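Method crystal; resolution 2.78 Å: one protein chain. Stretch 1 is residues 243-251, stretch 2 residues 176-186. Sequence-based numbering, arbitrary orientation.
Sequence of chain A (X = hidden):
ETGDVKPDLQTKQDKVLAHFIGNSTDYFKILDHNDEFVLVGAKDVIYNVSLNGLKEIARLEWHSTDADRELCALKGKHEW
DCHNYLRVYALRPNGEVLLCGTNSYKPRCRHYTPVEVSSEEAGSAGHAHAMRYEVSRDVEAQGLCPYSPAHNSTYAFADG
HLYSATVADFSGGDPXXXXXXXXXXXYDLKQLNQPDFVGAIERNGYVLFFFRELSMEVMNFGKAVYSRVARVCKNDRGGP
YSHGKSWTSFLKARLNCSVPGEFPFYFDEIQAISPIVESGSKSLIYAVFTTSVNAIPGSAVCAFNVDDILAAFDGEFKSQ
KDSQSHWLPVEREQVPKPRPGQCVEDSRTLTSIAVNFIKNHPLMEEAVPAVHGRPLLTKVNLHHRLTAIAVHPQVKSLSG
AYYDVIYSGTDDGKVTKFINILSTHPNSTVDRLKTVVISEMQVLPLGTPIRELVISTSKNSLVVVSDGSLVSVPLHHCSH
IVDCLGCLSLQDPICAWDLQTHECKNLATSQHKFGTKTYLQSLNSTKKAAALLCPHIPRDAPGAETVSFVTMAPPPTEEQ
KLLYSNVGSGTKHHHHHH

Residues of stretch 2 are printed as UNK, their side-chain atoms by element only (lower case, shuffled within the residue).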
ATOM      1  N   HIS A 243      14.858  29.206   0.587  1.00 78.83           N
ATOM      2  CA  HIS A 243      14.643  27.788   0.345  1.00 69.31           C
ATOM      3  C   HIS A 243      14.847  26.941   1.594  1.00 59.27           C
ATOM      4  O   HIS A 243      14.820  25.710   1.499  1.00 67.01           O
ATOM      5  CB  HIS A 243      15.576  27.293  -0.766  1.00 70.15           C
ATOM      6  CG  HIS A 243      15.552  28.135  -2.004  1.00 66.41           C
ATOM      7  ND1 HIS A 243      14.542  28.058  -2.938  1.00 63.26           N
ATOM      8  CD2 HIS A 243      16.424  29.061  -2.469  1.00 61.66           C
ATOM      9  CE1 HIS A 243      14.788  28.905  -3.921  1.00 58.44           C
ATOM     10  NE2 HIS A 243      15.924  29.526  -3.661  1.00 65.93           N
ATOM     11  N   GLY A 244      15.047  27.567   2.756  1.00 57.32           N
ATOM     12  CA  GLY A 244      15.378  26.828   3.963  1.00 58.27           C
ATOM     13  C   GLY A 244      14.240  26.009   4.536  1.00 64.59           C
ATOM     14  O   GLY A 244      14.484  25.138   5.377  1.00 68.93           O
ATOM     15  N   LYS A 245      13.003  26.268   4.111  1.00 64.16           N
ATOM     16  CA  LYS A 245      11.845  25.534   4.603  1.00 60.77           C
ATOM     17  C   LYS A 245      11.247  24.605   3.555  1.00 55.66           C
ATOM     18  O   LYS A 245      10.164  24.054   3.776  1.00 75.10           O
ATOM     19  CB  LYS A 245      10.774  26.504   5.105  1.00 68.30           C
ATOM     20  CG  LYS A 245      11.142  27.250   6.374  1.00 74.36           C
ATOM     21  CD  LYS A 245       9.965  28.078   6.866  1.00 87.13           C
ATOM     22  CE  LYS A 245      10.281  28.776   8.178  1.00 88.62           C
ATOM     23  NZ  LYS A 245       9.107  29.529   8.699  1.00 83.52           N
ATOM     24  N   SER A 246      11.920  24.417   2.424  1.00 57.38           N
ATOM     25  CA  SER A 246      11.417  23.592   1.338  1.00 56.88           C
ATOM     26  C   SER A 246      12.423  22.500   0.998  1.00 51.07           C
ATOM     27  O   SER A 246      13.625  22.644   1.241  1.00 54.55           O
ATOM     28  CB  SER A 246      11.120  24.437   0.091  1.00 60.19           C
ATOM     29  OG  SER A 246      12.218  25.270  -0.238  1.00 79.10           O
ATOM     30  N   TRP A 247      11.920  21.404   0.438  1.00 47.50           N
ATOM     31  CA  TRP A 247      12.792  20.315   0.028  1.00 45.64           C
ATOM     32  C   TRP A 247      13.712  20.761  -1.100  1.00 62.49           C
ATOM     33  O   TRP A 247      13.369  21.626  -1.912  1.00 74.40           O
ATOM     34  CB  TRP A 247      11.975  19.109  -0.439  1.00 41.99           C
ATOM     35  CG  TRP A 247      11.060  18.512   0.587  1.00 46.16           C
ATOM     36  CD1 TRP A 247       9.719  18.738   0.722  1.00 57.34           C
ATOM     37  CD2 TRP A 247      11.410  17.566   1.604  1.00 45.82           C
ATOM     38  NE1 TRP A 247       9.216  17.998   1.764  1.00 56.30           N
ATOM     39  CE2 TRP A 247      10.234  17.270   2.322  1.00 43.14           C
ATOM     40  CE3 TRP A 247      12.605  16.944   1.979  1.00 52.84           C
ATOM     41  CZ2 TRP A 247      10.219  16.381   3.394  1.00 43.30           C
ATOM     42  CZ3 TRP A 247      12.586  16.061   3.043  1.00 45.70           C
ATOM     43  CH2 TRP A 247      11.402  15.788   3.737  1.00 51.16           C
ATOM     44  N   THR A 248      14.900  20.161  -1.143  1.00 44.53           N
ATOM     45  CA  THR A 248      15.811  20.296  -2.272  1.00 57.26           C
ATOM     46  C   THR A 248      16.016  18.970  -2.986  1.00 58.01           C
ATOM     47  O   THR A 248      16.888  18.868  -3.855  1.00 55.23           O
ATOM     48  CB  THR A 248      17.157  20.855  -1.814  1.00 56.31           C
ATOM     49  OG1 THR A 248      17.747  19.962  -0.861  1.00 52.71           O
ATOM     50  CG2 THR A 248      16.970  22.218  -1.175  1.00 48.56           C
ATOM     51  N   SER A 249      15.225  17.952  -2.641  1.00 56.37           N
ATOM     52  CA  SER A 249      15.403  16.620  -3.203  1.00 40.51           C
ATOM     53  C   SER A 249      14.078  15.978  -3.598  1.00 41.39           C
ATOM     54  O   SER A 249      14.011  14.751  -3.721  1.00 64.90           O
ATOM     55  CB  SER A 249      16.129  15.713  -2.207  1.00 72.61           C
ATOM     56  OG  SER A 249      15.357  15.542  -1.032  1.00 40.30           O
ATOM     57  N   PHE A 250      13.024  16.766  -3.793  1.00 51.59           N
ATOM     58  CA  PHE A 250      11.722  16.210  -4.139  1.00 50.78           C
ATOM     59  C   PHE A 250      11.662  15.920  -5.632  1.00 57.03           C
ATOM     60  O   PHE A 250      11.745  16.839  -6.455  1.00 74.95           O
ATOM     61  CB  PHE A 250      10.598  17.161  -3.733  1.00 46.60           C
ATOM     62  CG  PHE A 250       9.221  16.633  -4.039  1.00 49.68           C
ATOM     63  CD1 PHE A 250       8.582  15.775  -3.158  1.00 49.39           C
ATOM     64  CD2 PHE A 250       8.565  16.994  -5.204  1.00 61.26           C
ATOM     65  CE1 PHE A 250       7.316  15.288  -3.434  1.00 35.59           C
ATOM     66  CE2 PHE A 250       7.300  16.510  -5.486  1.00 49.35           C
ATOM     67  CZ  PHE A 250       6.675  15.656  -4.598  1.00 35.67           C
ATOM     68  N   LEU A 251      11.516  14.643  -5.977  1.00 47.15           N
ATOM     69  CA  LEU A 251      11.318  14.203  -7.348  1.00 35.83           C
ATOM     70  C   LEU A 251      10.179  13.195  -7.376  1.00 58.42           C
ATOM     71  O   LEU A 251       9.886  12.538  -6.374  1.00 59.31           O
ATOM     72  CB  LEU A 251      12.587  13.572  -7.934  1.00 36.10           C
ATOM     73  CG  LEU A 251      13.817  14.470  -8.053  1.00 45.80           C
ATOM     74  CD1 LEU A 251      15.019  13.661  -8.509  1.00 44.00           C
ATOM     75  CD2 LEU A 251      13.540  15.605  -9.020  1.00 56.72           C
ATOM     76  N   UNK A 176       0.555  18.653   1.192  1.00 41.91           N
ATOM     77  CA  UNK A 176       1.991  18.799   1.380  1.00 66.87           C
ATOM     78  C   UNK A 176       2.603  17.471   1.794  1.00 62.61           C
ATOM     79  O   UNK A 176       1.907  16.538   2.203  1.00 57.35           O
ATOM     80  c   UNK A 176       2.169  21.176   4.537  1.00 55.05           C
ATOM     81  c   UNK A 176       1.751  18.733   4.646  1.00 44.59           C
ATOM     82  c   UNK A 176       1.620  19.979   3.782  1.00 45.24           C
ATOM     83  c   UNK A 176       2.324  19.881   2.419  1.00 43.72           C
ATOM     84  N   UNK A 177       3.926  17.411   1.676  1.00 51.92           N
ATOM     85  CA  UNK A 177       4.751  16.392   2.311  1.00 45.75           C
ATOM     86  C   UNK A 177       5.711  17.121   3.239  1.00 49.37           C
ATOM     87  O   UNK A 177       6.441  18.017   2.800  1.00 56.36           O
ATOM     88  c   UNK A 177       5.202  13.983  -0.723  1.00 42.21           C
ATOM     89  c   UNK A 177       6.341  14.484   1.978  1.00 46.09           C
ATOM     90  c   UNK A 177       4.535  14.885   0.298  1.00 36.62           C
ATOM     91  c   UNK A 177       5.511  15.540   1.278  1.00 44.06           C
ATOM     92  N   UNK A 178       5.702  16.750   4.517  1.00 48.31           N
ATOM     93  CA  UNK A 178       6.325  17.560   5.552  1.00 54.60           C
ATOM     94  C   UNK A 178       7.177  16.701   6.478  1.00 55.01           C
ATOM     95  O   UNK A 178       6.858  15.539   6.743  1.00 43.43           O
ATOM     96  c   UNK A 178       5.633  18.595   8.826  1.00 63.33           C
ATOM     97  c   UNK A 178       6.354  20.334   7.369  1.00 61.28           C
ATOM     98  c   UNK A 178       5.761  19.092   7.537  1.00 58.95           C
ATOM     99  c   UNK A 178       6.682  20.536   9.723  1.00 64.47           C
ATOM    100  c   UNK A 178       6.815  21.054   8.453  1.00 70.35           C
ATOM    101  c   UNK A 178       5.249  18.310   6.353  1.00 45.55           C
ATOM    102  o   UNK A 178       7.143  21.252  10.803  1.00 70.74           O
ATOM    103  c   UNK A 178       6.093  19.307   9.916  1.00 60.12           C
ATOM    104  N   UNK A 179       8.267  17.299   6.970  1.00 52.18           N
ATOM    105  CA  UNK A 179       9.167  16.667   7.931  1.00 46.56           C
ATOM    106  C   UNK A 179      10.169  17.684   8.467  1.00 63.69           C
ATOM    107  O   UNK A 179      10.971  18.226   7.699  1.00 82.44           O
ATOM    108  c   UNK A 179      10.674  14.580   8.262  1.00 45.80           C
ATOM    109  c   UNK A 179      12.075  15.100   8.596  1.00 47.38           C
ATOM    110  n   UNK A 179      14.584  16.516   6.319  1.00 57.35           N
ATOM    111  n   UNK A 179      14.604  16.345   8.605  1.00 77.80           N
ATOM    112  n   UNK A 179      12.802  15.551   7.413  1.00 64.40           N
ATOM    113  c   UNK A 179       9.906  15.484   7.289  1.00 44.86           C
ATOM    114  c   UNK A 179      13.996  16.137   7.446  1.00 58.89           C
ATOM    115  N   UNK A 180      10.141  17.934   9.779  1.00 63.84           N
ATOM    116  CA  UNK A 180      11.119  18.795  10.452  1.00 70.97           C
ATOM    117  C   UNK A 180      11.234  20.151   9.750  1.00 78.43           C
ATOM    118  O   UNK A 180      12.310  20.576   9.321  1.00 74.32           O
ATOM    119  c   UNK A 180      12.480  18.094  10.551  1.00102.36           C
ATOM    120  c   UNK A 180      13.292  18.717  12.900  1.00141.35           C
ATOM    121  o   UNK A 180      12.220  18.226  13.313  1.00148.21           O
ATOM    122  o   UNK A 180      14.179  19.145  13.670  1.00139.20           O
ATOM    123  c   UNK A 180      13.545  18.800  11.403  1.00124.62           C
ATOM    124  N   UNK A 181      10.090  20.822   9.618  1.00 95.63           N
ATOM    125  CA  UNK A 181      10.011  22.156   9.022  1.00 93.81           C
ATOM    126  C   UNK A 181      10.572  22.182   7.601  1.00 76.22           C
ATOM    127  O   UNK A 181      11.234  23.137   7.191  1.00 74.88           O
ATOM    128  c   UNK A 181      10.705  23.198   9.901  1.00 94.05           C
ATOM    129  n   UNK A 181      10.848  25.600  10.137  1.00118.41           N
ATOM    130  c   UNK A 181      10.100  24.574   9.747  1.00106.72           C
ATOM    131  o   UNK A 181       8.968  24.715   9.281  1.00 87.42           O
ATOM    132  N   UNK A 182      10.309  21.118   6.843  1.00 56.66           N
ATOM    133  CA  UNK A 182      10.612  21.058   5.418  1.00 48.52           C
ATOM    134  C   UNK A 182       9.367  20.569   4.695  1.00 54.24           C
ATOM    135  O   UNK A 182       8.894  19.459   4.958  1.00 45.61           O
ATOM    136  c   UNK A 182      13.200  20.700   5.360  1.00 65.12           C
ATOM    137  c   UNK A 182      13.405  21.952   4.525  1.00 61.34           C
ATOM    138  c   UNK A 182      11.799  20.133   5.132  1.00 55.40           C
ATOM    139  c   UNK A 182      14.258  19.657   5.036  1.00 68.17           C
ATOM    140  N   UNK A 183       8.838  21.390   3.789  1.00 46.70           N
ATOM    141  CA  UNK A 183       7.577  21.078   3.135  1.00 52.16           C
ATOM    142  C   UNK A 183       7.674  21.354   1.642  1.00 58.67           C
ATOM    143  O   UNK A 183       8.507  22.139   1.183  1.00 54.73           O
ATOM    144  n   UNK A 183       2.167  23.490   1.540  1.00 54.14           N
ATOM    145  c   UNK A 183       6.504  23.379   3.466  1.00 57.28           C
ATOM    146  n   UNK A 183       4.225  23.625   2.561  1.00 57.29           N
ATOM    147  c   UNK A 183       6.414  21.884   3.727  1.00 47.64           C
ATOM    148  c   UNK A 183       2.928  23.914   2.541  1.00 68.19           C
ATOM    149  c   UNK A 183       5.145  24.042   3.616  1.00 64.03           C
ATOM    150  n   UNK A 183       2.389  24.621   3.525  1.00 87.50           N
ATOM    151  N   UNK A 184       6.798  20.693   0.890  1.00 53.19           N
ATOM    152  CA  UNK A 184       6.656  20.973  -0.527  1.00 51.64           C
ATOM    153  C   UNK A 184       6.063  22.365  -0.735  1.00 66.37           C
ATOM    154  O   UNK A 184       5.424  22.937   0.153  1.00 75.13           O
ATOM    155  c   UNK A 184       5.775  19.921  -1.195  1.00 41.09           C
ATOM    156  c   UNK A 184       6.487  18.580  -1.230  1.00 51.64           C
ATOM    157  o   UNK A 184       4.551  19.788  -0.461  1.00 65.85           O
ATOM    158  N   UNK A 185       6.281  22.906  -1.932  1.00 58.16           N
ATOM    159  CA  UNK A 185       5.896  24.282  -2.217  1.00 60.33           C
ATOM    160  C   UNK A 185       4.386  24.451  -2.129  1.00 66.03           C
ATOM    161  O   UNK A 185       3.629  23.739  -2.797  1.00 78.07           O
ATOM    162  c   UNK A 185       7.921  24.658  -3.754  1.00 92.95           C
ATOM    163  o   UNK A 185       9.172  26.662  -3.442  1.00117.28           O
ATOM    164  c   UNK A 185       8.638  25.680  -2.885  1.00109.93           C
ATOM    165  o   UNK A 185       8.671  25.506  -1.648  1.00113.23           O
ATOM    166  c   UNK A 185       6.403  24.694  -3.600  1.00 66.34           C
ATOM    167  N   UNK A 186       3.956  25.398  -1.301  1.00 67.87           N
ATOM    168  CA  UNK A 186       2.537  25.614  -1.064  1.00 52.24           C
ATOM    169  C   UNK A 186       1.867  26.208  -2.298  1.00 66.80           C
ATOM    170  O   UNK A 186       2.403  27.119  -2.935  1.00 67.42           O
ATOM    171  c   UNK A 186       0.903  26.811   0.499  1.00 66.37           C
ATOM    172  n   UNK A 186      -0.254  27.655   2.445  1.00 92.16           N
ATOM    173  c   UNK A 186       0.765  27.828   1.617  1.00 77.16           C
ATOM    174  o   UNK A 186       1.568  28.756   1.736  1.00 69.83           O
ATOM    175  c   UNK A 186       2.347  26.536   0.138  1.00 53.98           C
TER

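Position 176 carries four carbons, forked at the second, none within 7 Å of stretch 1; this is leucine, Leu176. Position 177 also has four carbons, but forked at the first, with one arm two carbons long, the pattern of isoleucine. Ile177 points toward stretch 1, and its CD1 lies 3.7 Å from CE1 of Phe250, at the edge of that ring. Its carbonyl O accepts a nearly straight hydrogen bond from Trp247 NE1 (3.0 Å, 175°).

At 178 one carbon leads to a six-carbon ring bearing an oxygen, hence tyrosine; Tyr178 points away. Position 179 has three carbons, a nitrogen, and a carbon carrying two more nitrogens, one of them near the Trp247 ring: arginine. Arg179 NH2 is 3.9 Å from Trp247 CZ3 and is hydrogen-bonded elsewhere in the structure. At 180, three carbons end in two oxygens, out of contact and poorly ordered; the length of the chain suits glutamate, Glu180.

Position 181 has two carbons, the second carrying one oxygen and one nitrogen, as in asparagine. Asn181 ND2 comes within 3.8 Å of Lys245 CE, while its backbone O receives a CA-H...O contact from Lys245 CA (3.6 Å).

Four carbons forked at the second identify 182 as leucine. CB of Leu182 sits over the face of Trp247, 4.3 Å from the centroid of the six-membered ring and only 7° off its normal, and CD2 approaches Ser246 O at 3.4 Å. Position 183 repeats the three carbons, nitrogen and two-nitrogen end of arginine, but the side chain of Arg183 starts away from stretch 1. Its backbone N instead donates to Lys245 O (3.0 Å), and its NE donates to the backbone O of position 184 (2.8 Å).

There, one carbon carries an oxygen and a carbon: threonine. CG2 of Thr184 covers a face of Phe250, 4.2 Å from the ring centroid, while OG1 accepts from Ile177 N (3.3 Å). At 185, three carbons end in two oxygens, one close to Ser246, as expected for glutamate; Glu185 OE1 lies 3.2 Å from Ser246 CB. Position 186 has three carbons ending in one oxygen and one nitrogen, glutamine; Gln186 is out of reach.

The contact buries 603 Å² and centres on Trp247, which gives up the largest area. Its indole nitrogen is anchored on a strand carbonyl while Leu182 packs on the ring. Phe250 extends the apolar surface across Ile177 and Thr184, and the Arg183-Lys245 backbone hydrogen bond joins the two main chains.

Stretch 2 (176-186) LIYRENLRTEQ
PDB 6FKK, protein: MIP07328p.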